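Local structure of pyroglutatmate porin OpdO (Pseudomonas aeruginosa, 3SZV) at residues A[217-222]-A[247-252]; A[255-260]-A[284-289]. The protein forms a beta-barrel channel of the OprD family in the bacterial outer membrane and probably passes carboxylates such as pyroglutamate. All blocks are in the same frame, centred on the assembly; numbering follows the deposited sequence.

Contact 1: A[217-222]-A[247-252]; sequences IYRQTF and SEDGGF. With C8E ((hydroxyethyloxy)tri(ethyloxy)octane), chain I.
The ring of Phe252 carries Ile217 on one face: the CG2 methyl of Ile217 stands 4.1 Å from the ring centroid, almost on the ring normal (6°), a CH-pi contact. CG2 gets there by lying anti to the backbone N, beside the carbonyl carbon. The second flat group, the guanidinium of Arg219, is met at its edge by Asp249, whose OD1 accepts a nearly straight salt-bridging hydrogen bond from Arg219 NE (2.8 Å, 173°). OD1 uses its anti lone pair, and the carboxylate plane is turned 51° from the guanidinium. A water in the guanidinium plane braces the pair: it accepts from Arg219 NH2 at 2.7 Å and from Gly250 N, and donates a longer bond to Asp249 OD1. The other carboxylate oxygen, OD2, accepts from Asp216 N.

The site is the end of the antiparallel hairpin of strands 218-230 and 236-248, part of the porin barrel wall. Arg219 and Ser247 form its last hydrogen-bonded pair (Arg219 N to Ser247 O 2.8 Å, Ser247 N to Arg219 O 3.0 Å), followed by the non-hydrogen-bonded pair Tyr218 and Glu248. Ile217 and Tyr218 make a classic beta bulge opposite Leu214, and Ile217 O still takes Asp249 N (3.0 Å), which sits well above the carbonyl plane. A type II' turn from Asp249 to Phe252 then reverses the chain. A detergent C8E molecule lays its C7 3.5 Å from Arg219 CB.

Contact 2: A[255-260]-A[284-289]; sequences LDNRAF and DPYPYI. With C8E ((hydroxyethyloxy)tri(ethyloxy)octane), chain H.
Asn257 and Tyr286 meet with the amide and ring planes 69° apart, Asn257 OD1 lying 3.5 Å from Tyr286 CD1, obliquely to the ring. The CG of Asn257 is anti to its backbone N (chi1 173°), which carries the amide across to the 284-289 loop. There ND2 donates to Asp284 O at 2.8 Å; the acceptor is close to the amide plane, whereas the donor stands above the carbonyl plane. The other end of the amide rests on proline, with OD1 3.5 Å from Pro287 CD. Two residues on, the methyl of Ala259 presses against the same Tyr286 ring, CB to CD1 3.4 Å, so that the ring borders Asn257 and Ala259, alternate residues on the loop-facing side of the strand.

Leu255 and Asp284 cross at about a right angle, Leu255 CD2 lying beside the carboxylate. Asp284 OD2 accepts a nearly straight bond from Asp256 N (2.8 Å) on its anti side, 29° out of the carboxylate plane, and Asp284 N returns a bond to Asp256 O at 3.1 Å. Arg253 NH1 forms a salt bridge with Asp284 OD1, which probably helps stabilise the buried negative charge. Tyr286 and Pro287 also touch Ala244 and Ala246 of strand 236-248, respectively. A long loop between barrel strands 271-281 and 311-320 thus folds inward against the barrel wall, as loops do in other porins.

How the contacts relate
From the N terminus, the chain runs along strand 218-230 and returns along 236-248, and contact 1 closes this hairpin at its open end. Only then does contact 2 begin: strand 256-268 runs next to 236-248, strand 271-281 returns, and the 284-289 loop comes back onto the start of 256-268. The two closures are therefore in series, neither nested nor crossed, with centres about 10 Å apart. They are tied directly: Glu248 OE1 probably accepts a hydrogen bond from Leu255 N, while Tyr218 OH packs against Tyr288 CA, and Gln220 NE2 makes a weak bond to Pro287 O. Loop 284-289 thus touches strands 218-230, 236-248 and 256-268, three successive strands of the wall.

Contact 1: A[217-222]-A[247-252]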
ATOM      1  N   ILE A 217       9.196  10.072 -17.086  1.00 14.75           N
ATOM      2  CA  ILE A 217       7.848  10.563 -16.805  1.00 13.72           C
ATOM      3  C   ILE A 217       7.867  11.690 -15.774  1.00 13.65           C
ATOM      4  O   ILE A 217       7.604  12.838 -16.116  1.00 14.42           O
ATOM      5  CB  ILE A 217       6.871   9.453 -16.373  1.00 14.14           C
ATOM      6  CG1 ILE A 217       6.856   8.336 -17.423  1.00 14.44           C
ATOM      7  CG2 ILE A 217       5.470  10.047 -16.207  1.00 16.03           C
ATOM      8  CD1 ILE A 217       5.924   7.171 -17.061  1.00 16.75           C
ATOM      9  N   TYR A 218       8.221  11.388 -14.528  1.00 13.99           N
ATOM     10  CA  TYR A 218       8.180  12.420 -13.503  1.00 14.00           C
ATOM     11  C   TYR A 218       9.255  12.284 -12.424  1.00 14.30           C
ATOM     12  O   TYR A 218       9.833  11.206 -12.224  1.00 14.70           O
ATOM     13  CB  TYR A 218       6.784  12.496 -12.858  1.00 13.97           C
ATOM     14  CG  TYR A 218       6.426  11.339 -11.931  1.00 12.93           C
ATOM     15  CD1 TYR A 218       6.960  11.254 -10.647  1.00 13.52           C
ATOM     16  CD2 TYR A 218       5.549  10.331 -12.337  1.00 12.80           C
ATOM     17  CE1 TYR A 218       6.627  10.198  -9.785  1.00 14.13           C
ATOM     18  CE2 TYR A 218       5.219   9.265 -11.487  1.00 13.56           C
ATOM     19  CZ  TYR A 218       5.763   9.206 -10.220  1.00 11.55           C
ATOM     20  OH  TYR A 218       5.423   8.154  -9.396  1.00 12.81           O
ATOM     21  N   ARG A 219       9.518  13.396 -11.745  1.00 13.80           N
ATOM     22  CA  ARG A 219      10.321  13.425 -10.528  1.00 13.37           C
ATOM     23  C   ARG A 219       9.379  13.849  -9.413  1.00 13.89           C
ATOM     24  O   ARG A 219       8.519  14.709  -9.615  1.00 14.86           O
ATOM     25  CB  ARG A 219      11.456  14.445 -10.637  1.00 17.23           C
ATOM     26  CG  ARG A 219      12.412  14.218 -11.797  1.00 19.27           C
ATOM     27  CD  ARG A 219      13.355  15.423 -11.972  1.00 21.91           C
ATOM     28  NE  ARG A 219      14.191  15.261 -13.152  1.00 26.81           N
ATOM     29  CZ  ARG A 219      15.154  16.106 -13.503  1.00 33.11           C
ATOM     30  NH1 ARG A 219      15.407  17.172 -12.757  1.00 37.79           N
ATOM     31  NH2 ARG A 219      15.871  15.881 -14.597  1.00 37.08           N
ATOM     32  N   GLN A 220       9.545  13.286  -8.227  1.00 13.53           N
ATOM     33  CA  GLN A 220       8.684  13.642  -7.108  1.00 13.79           C
ATOM     34  C   GLN A 220       9.459  13.613  -5.799  1.00 14.84           C
ATOM     35  O   GLN A 220      10.270  12.718  -5.571  1.00 15.14           O
ATOM     36  CB  GLN A 220       7.506  12.676  -7.038  1.00 13.44           C
ATOM     37  CG  GLN A 220       6.407  13.057  -6.051  1.00 14.02           C
ATOM     38  CD  GLN A 220       5.236  12.112  -6.155  1.00 13.78           C
ATOM     39  OE1 GLN A 220       5.417  10.904  -6.186  1.00 14.24           O
ATOM     40  NE2 GLN A 220       4.020  12.655  -6.246  1.00 13.67           N
ATOM     41  N   THR A 221       9.214  14.603  -4.952  1.00 13.06           N
ATOM     42  CA  THR A 221       9.801  14.653  -3.620  1.00 13.42           C
ATOM     43  C   THR A 221       8.685  14.776  -2.607  1.00 12.84           C
ATOM     44  O   THR A 221       7.716  15.507  -2.838  1.00 13.89           O
ATOM     45  CB  THR A 221      10.762  15.830  -3.491  1.00 16.28           C
ATOM     46  OG1 THR A 221      11.817  15.656  -4.449  1.00 19.93           O
ATOM     47  CG2 THR A 221      11.365  15.909  -2.073  1.00 17.02           C
ATOM     48  N   PHE A 222       8.817  14.051  -1.499  1.00 12.56           N
ATOM     49  CA  PHE A 222       7.833  14.011  -0.416  1.00 12.22           C
ATOM     50  C   PHE A 222       8.498  14.414   0.890  1.00 12.87           C
ATOM     51  O   PHE A 222       9.585  13.930   1.225  1.00 13.44           O
ATOM     52  CB  PHE A 222       7.268  12.586  -0.275  1.00 12.72           C
ATOM     53  CG  PHE A 222       6.496  12.338   1.012  1.00 11.81           C
ATOM     54  CD1 PHE A 222       5.123  12.498   1.048  1.00 13.09           C
ATOM     55  CD2 PHE A 222       7.153  11.967   2.182  1.00 12.16           C
ATOM     56  CE1 PHE A 222       4.410  12.281   2.229  1.00 13.66           C
ATOM     57  CE2 PHE A 222       6.451  11.740   3.362  1.00 13.68           C
ATOM     58  CZ  PHE A 222       5.077  11.897   3.382  1.00 12.92           C
ATOM     59  N   SER A 247       7.370  17.150 -10.868  1.00 13.69           N
ATOM     60  CA  SER A 247       7.592  17.821 -12.137  1.00 13.14           C
ATOM     61  C   SER A 247       7.954  16.751 -13.162  1.00 12.93           C
ATOM     62  O   SER A 247       8.066  15.564 -12.817  1.00 14.67           O
ATOM     63  CB  SER A 247       8.719  18.837 -11.987  1.00 18.97           C
ATOM     64  OG  SER A 247       9.943  18.183 -11.732  1.00 27.49           O
ATOM     65  N   GLU A 248       8.114  17.149 -14.420  1.00 15.10           N
ATOM     66  CA  GLU A 248       8.415  16.176 -15.466  1.00 15.45           C
ATOM     67  C   GLU A 248       9.861  15.671 -15.375  1.00 18.36           C
ATOM     68  O   GLU A 248      10.727  16.331 -14.792  1.00 19.95           O
ATOM     69  CB  GLU A 248       8.118  16.747 -16.855  1.00 15.68           C
ATOM     70  CG  GLU A 248       9.115  17.790 -17.320  1.00 16.80           C
ATOM     71  CD  GLU A 248       8.876  19.191 -16.768  1.00 17.26           C
ATOM     72  OE1 GLU A 248       7.930  19.411 -15.988  1.00 17.08           O
ATOM     73  OE2 GLU A 248       9.672  20.084 -17.122  1.00 24.67           O
ATOM     74  N   ASP A 249      10.099  14.488 -15.939  1.00 15.34           N
ATOM     75  CA  ASP A 249      11.449  13.967 -16.077  1.00 15.34           C
ATOM     76  C   ASP A 249      11.777  13.680 -17.531  1.00 16.33           C
ATOM     77  O   ASP A 249      10.912  13.282 -18.309  1.00 18.34           O
ATOM     78  CB  ASP A 249      11.637  12.669 -15.278  1.00 17.07           C
ATOM     79  CG  ASP A 249      13.078  12.195 -15.305  1.00 18.20           C
ATOM     80  OD1 ASP A 249      13.937  12.906 -14.733  1.00 21.05           O
ATOM     81  OD2 ASP A 249      13.387  11.133 -15.909  1.00 19.18           O
ATOM     82  N   GLY A 250      13.043  13.870 -17.888  1.00 20.35           N
ATOM     83  CA  GLY A 250      13.495  13.571 -19.232  1.00 23.34           C
ATOM     84  C   GLY A 250      12.727  14.368 -20.271  1.00 22.79           C
ATOM     85  O   GLY A 250      12.551  15.576 -20.131  1.00 26.67           O
ATOM     86  N   GLY A 251      12.241  13.683 -21.298  1.00 23.87           N
ATOM     87  CA  GLY A 251      11.585  14.362 -22.400  1.00 24.68           C
ATOM     88  C   GLY A 251      10.077  14.428 -22.250  1.00 23.31           C
ATOM     89  O   GLY A 251       9.380  14.836 -23.176  1.00 25.96           O
ATOM     90  N   PHE A 252       9.565  14.028 -21.089  1.00 19.61           N
ATOM     91  CA  PHE A 252       8.124  14.032 -20.883  1.00 18.98           C
ATOM     92  C   PHE A 252       7.584  15.457 -20.946  1.00 19.74           C
ATOM     93  O   PHE A 252       8.284  16.416 -20.620  1.00 19.73           O
ATOM     94  CB  PHE A 252       7.755  13.386 -19.542  1.00 18.30           C
ATOM     95  CG  PHE A 252       6.331  12.920 -19.473  1.00 18.11           C
ATOM     96  CD1 PHE A 252       5.929  11.801 -20.182  1.00 21.32           C
ATOM     97  CD2 PHE A 252       5.392  13.600 -18.718  1.00 17.74           C
ATOM     98  CE1 PHE A 252       4.607  11.364 -20.136  1.00 24.85           C
ATOM     99  CE2 PHE A 252       4.071  13.176 -18.671  1.00 18.24           C
ATOM    100  CZ  PHE A 252       3.682  12.050 -19.378  1.00 20.35           C
TER
HETATM  101  C4  C8E I 392      11.487  16.004  -7.288  1.00 29.40           C
HETATM  102  C5  C8E I 392      12.899  15.459  -7.482  1.00 43.80           C
HETATM  103  C6  C8E I 392      12.877  13.936  -7.418  1.00 21.66           C
HETATM  104  C7  C8E I 392      13.853  13.307  -8.396  1.00 35.82           C
HETATM  105  C8  C8E I 392      15.305  13.409  -7.946  1.00 50.52           C
HETATM  106  O9  C8E I 392      15.997  12.240  -8.340  1.00 70.81           O
HETATM  107  C10 C8E I 392      15.540  11.075  -7.685  1.00 55.78           C
HETATM  108  C11 C8E I 392      16.774  10.466  -7.033  1.00 61.22           C
HETATM  109  O12 C8E I 392      16.508   9.333  -6.245  1.00 51.80           O
HETATM  110  C13 C8E I 392      17.694   8.584  -6.094  1.00 57.83           C
HETATM  111  C14 C8E I 392      17.411   7.091  -5.981  1.00 58.24           C
HETATM  112  O15 C8E I 392      18.585   6.445  -5.543  1.00 71.47           O
HETATM  113  C16 C8E I 392      18.716   5.125  -6.019  1.00 49.42           C
HETATM  114  C17 C8E I 392      18.444   4.154  -4.867  1.00 53.02           C
HETATM  115  O18 C8E I 392      18.727   2.822  -5.236  1.00 65.04           O
HETATM  116  C19 C8E I 392      19.527   2.145  -4.288  1.00 61.07           C
HETATM  117  C20 C8E I 392      18.850   0.839  -3.882  1.00 47.38           C
HETATM  118  O21 C8E I 392      19.606  -0.257  -4.353  1.00 58.41           O
HETATM  119  O   HOH W   1      15.703  14.592 -16.927  1.00 42.34           O

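Contact 2: A[255-260]-A[284-289]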
ATOM      1  N   LEU A 255       5.058  18.917 -16.503  1.00 15.81           N
ATOM      2  CA  LEU A 255       4.176  18.448 -15.451  1.00 15.56           C
ATOM      3  C   LEU A 255       4.410  19.297 -14.221  1.00 15.88           C
ATOM      4  O   LEU A 255       5.557  19.629 -13.908  1.00 16.80           O
ATOM      5  CB  LEU A 255       4.507  16.999 -15.092  1.00 18.17           C
ATOM      6  CG  LEU A 255       4.033  15.821 -15.933  1.00 38.04           C
ATOM      7  CD1 LEU A 255       4.453  14.533 -15.237  1.00 26.98           C
ATOM      8  CD2 LEU A 255       2.529  15.857 -16.100  1.00 31.42           C
ATOM      9  N   ASP A 256       3.335  19.676 -13.536  1.00 16.62           N
ATOM     10  CA  ASP A 256       3.448  20.390 -12.264  1.00 19.33           C
ATOM     11  C   ASP A 256       2.336  19.921 -11.334  1.00 15.96           C
ATOM     12  O   ASP A 256       1.160  20.158 -11.606  1.00 17.88           O
ATOM     13  CB  ASP A 256       3.368  21.903 -12.477  1.00 19.01           C
ATOM     14  CG  ASP A 256       3.107  22.667 -11.191  1.00 31.43           C
ATOM     15  OD1 ASP A 256       3.602  22.245 -10.125  1.00 36.74           O
ATOM     16  OD2 ASP A 256       2.396  23.694 -11.248  1.00 40.24           O
ATOM     17  N   ASN A 257       2.702  19.293 -10.226  1.00 14.58           N
ATOM     18  CA  ASN A 257       1.718  18.897  -9.232  1.00 13.38           C
ATOM     19  C   ASN A 257       2.235  19.151  -7.834  1.00 15.75           C
ATOM     20  O   ASN A 257       3.423  18.952  -7.568  1.00 14.25           O
ATOM     21  CB  ASN A 257       1.373  17.416  -9.340  1.00 14.28           C
ATOM     22  CG  ASN A 257       0.476  16.962  -8.206  1.00 12.86           C
ATOM     23  OD1 ASN A 257       0.946  16.372  -7.230  1.00 13.97           O
ATOM     24  ND2 ASN A 257      -0.812  17.293  -8.300  1.00 14.79           N
ATOM     25  N   ARG A 258       1.350  19.601  -6.956  1.00 13.25           N
ATOM     26  CA  ARG A 258       1.618  19.630  -5.515  1.00 13.97           C
ATOM     27  C   ARG A 258       0.456  18.957  -4.805  1.00 14.97           C
ATOM     28  O   ARG A 258      -0.698  19.049  -5.245  1.00 15.77           O
ATOM     29  CB  ARG A 258       1.772  21.063  -5.033  1.00 18.03           C
ATOM     30  CG  ARG A 258       2.931  21.808  -5.659  1.00 20.98           C
ATOM     31  CD  ARG A 258       2.674  23.306  -5.575  1.00 35.15           C
ATOM     32  NE  ARG A 258       3.865  24.076  -5.231  1.00 62.20           N
ATOM     33  CZ  ARG A 258       4.696  24.606  -6.121  1.00 59.78           C
ATOM     34  NH1 ARG A 258       5.753  25.298  -5.714  1.00 58.24           N
ATOM     35  NH2 ARG A 258       4.472  24.444  -7.418  1.00 71.96           N
ATOM     36  N   ALA A 259       0.751  18.285  -3.698  1.00 14.19           N
ATOM     37  CA  ALA A 259      -0.290  17.655  -2.899  1.00 14.18           C
ATOM     38  C   ALA A 259       0.034  17.818  -1.427  1.00 14.62           C
ATOM     39  O   ALA A 259       1.072  17.348  -0.957  1.00 14.58           O
ATOM     40  CB  ALA A 259      -0.428  16.176  -3.251  1.00 13.75           C
ATOM     41  N   PHE A 260      -0.847  18.508  -0.716  1.00 13.18           N
ATOM     42  CA  PHE A 260      -0.773  18.648   0.738  1.00 12.60           C
ATOM     43  C   PHE A 260      -1.828  17.763   1.379  1.00 12.76           C
ATOM     44  O   PHE A 260      -2.966  17.705   0.916  1.00 14.50           O
ATOM     45  CB  PHE A 260      -1.032  20.106   1.146  1.00 14.40           C
ATOM     46  CG  PHE A 260      -1.226  20.291   2.628  1.00 16.98           C
ATOM     47  CD1 PHE A 260      -0.201  19.994   3.511  1.00 18.12           C
ATOM     48  CD2 PHE A 260      -2.430  20.754   3.135  1.00 27.00           C
ATOM     49  CE1 PHE A 260      -0.375  20.155   4.882  1.00 20.16           C
ATOM     50  CE2 PHE A 260      -2.610  20.916   4.501  1.00 32.62           C
ATOM     51  CZ  PHE A 260      -1.581  20.616   5.376  1.00 24.78           C
ATOM     52  N   ASP A 284      -1.508  19.582 -12.991  1.00 16.71           N
ATOM     53  CA  ASP A 284      -1.635  18.140 -13.122  1.00 17.02           C
ATOM     54  C   ASP A 284      -2.141  17.486 -11.848  1.00 13.37           C
ATOM     55  O   ASP A 284      -2.030  18.047 -10.757  1.00 15.62           O
ATOM     56  CB  ASP A 284      -0.283  17.549 -13.529  1.00 15.90           C
ATOM     57  CG  ASP A 284       0.163  18.056 -14.872  1.00 20.70           C
ATOM     58  OD1 ASP A 284      -0.332  17.521 -15.882  1.00 27.55           O
ATOM     59  OD2 ASP A 284       0.958  19.021 -14.942  1.00 17.77           O
ATOM     60  N   PRO A 285      -2.732  16.294 -11.986  1.00 14.04           N
ATOM     61  CA  PRO A 285      -3.197  15.526 -10.832  1.00 13.24           C
ATOM     62  C   PRO A 285      -2.005  14.868 -10.141  1.00 13.51           C
ATOM     63  O   PRO A 285      -0.864  14.970 -10.614  1.00 13.67           O
ATOM     64  CB  PRO A 285      -4.100  14.475 -11.472  1.00 14.56           C
ATOM     65  CG  PRO A 285      -3.413  14.186 -12.777  1.00 15.40           C
ATOM     66  CD  PRO A 285      -2.906  15.552 -13.246  1.00 15.20           C
ATOM     67  N   TYR A 286      -2.258  14.193  -9.023  1.00 12.50           N
ATOM     68  CA  TYR A 286      -1.163  13.605  -8.254  1.00 12.89           C
ATOM     69  C   TYR A 286      -0.556  12.399  -8.965  1.00 11.78           C
ATOM     70  O   TYR A 286      -1.246  11.421  -9.223  1.00 13.22           O
ATOM     71  CB  TYR A 286      -1.701  13.158  -6.917  1.00 12.41           C
ATOM     72  CG  TYR A 286      -0.645  12.651  -5.961  1.00 12.27           C
ATOM     73  CD1 TYR A 286       0.240  13.539  -5.359  1.00 12.88           C
ATOM     74  CD2 TYR A 286      -0.549  11.299  -5.632  1.00 11.71           C
ATOM     75  CE1 TYR A 286       1.195  13.114  -4.454  1.00 12.31           C
ATOM     76  CE2 TYR A 286       0.420  10.860  -4.724  1.00 11.28           C
ATOM     77  CZ  TYR A 286       1.277  11.774  -4.138  1.00 12.24           C
ATOM     78  OH  TYR A 286       2.234  11.392  -3.224  1.00 13.13           O
ATOM     79  N   PRO A 287       0.740  12.467  -9.279  1.00 11.65           N
ATOM     80  CA  PRO A 287       1.315  11.341 -10.013  1.00 12.96           C
ATOM     81  C   PRO A 287       1.760  10.227  -9.085  1.00 12.92           C
ATOM     82  O   PRO A 287       2.216  10.469  -7.964  1.00 13.21           O
ATOM     83  CB  PRO A 287       2.532  11.962 -10.709  1.00 15.45           C
ATOM     84  CG  PRO A 287       2.947  13.070  -9.789  1.00 21.14           C
ATOM     85  CD  PRO A 287       1.657  13.621  -9.203  1.00 11.79           C
ATOM     86  N   TYR A 288       1.607   8.998  -9.577  1.00 11.23           N
ATOM     87  CA  TYR A 288       2.116   7.800  -8.913  1.00 11.45           C
ATOM     88  C   TYR A 288       2.134   6.682  -9.922  1.00 11.43           C
ATOM     89  O   TYR A 288       1.519   6.783 -10.978  1.00 12.62           O
ATOM     90  CB  TYR A 288       1.280   7.415  -7.687  1.00 11.90           C
ATOM     91  CG  TYR A 288      -0.227   7.248  -7.819  1.00 11.77           C
ATOM     92  CD1 TYR A 288      -0.810   5.986  -7.791  1.00 12.88           C
ATOM     93  CD2 TYR A 288      -1.072   8.358  -7.872  1.00 12.16           C
ATOM     94  CE1 TYR A 288      -2.191   5.830  -7.844  1.00 13.18           C
ATOM     95  CE2 TYR A 288      -2.448   8.209  -7.907  1.00 12.41           C
ATOM     96  CZ  TYR A 288      -2.998   6.943  -7.898  1.00 12.24           C
ATOM     97  OH  TYR A 288      -4.348   6.748  -7.908  1.00 14.17           O
ATOM     98  N   ILE A 289       2.818   5.591  -9.586  1.00 11.76           N
ATOM     99  CA  ILE A 289       2.901   4.462 -10.489  1.00 13.81           C
ATOM    100  C   ILE A 289       1.518   3.826 -10.673  1.00 12.52           C
ATOM    101  O   ILE A 289       0.834   3.490  -9.706  1.00 12.49           O
ATOM    102  CB  ILE A 289       3.914   3.449  -9.949  1.00 13.75           C
ATOM    103  CG1 ILE A 289       5.325   3.999 -10.115  1.00 14.70           C
ATOM    104  CG2 ILE A 289       3.787   2.126 -10.681  1.00 15.61           C
ATOM    105  CD1 ILE A 289       6.355   3.286  -9.271  1.00 16.23           C
TER
HETATM  106  O12 C8E H 391       0.293  24.254   2.396  1.00 55.38           O
HETATM  107  C13 C8E H 391       1.589  23.706   2.409  1.00 53.31           C
HETATM  108  C14 C8E H 391       1.941  23.166   3.795  1.00 51.33           C
HETATM  109  O15 C8E H 391       2.944  22.181   3.650  1.00 62.51           O
HETATM  110  C16 C8E H 391       2.956  21.205   4.670  1.00 46.04           C
HETATM  111  C17 C8E H 391       4.341  21.151   5.303  1.00 58.09           C
HETATM  112  O18 C8E H 391       4.435  20.054   6.190  1.00 57.69           O
HETATM  113  C19 C8E H 391       4.699  18.837   5.529  1.00 46.20           C
HETATM  114  C20 C8E H 391       6.066  18.304   5.960  1.00 37.48           C
HETATM  115  O21 C8E H 391       6.793  19.325   6.604  1.00 56.43           O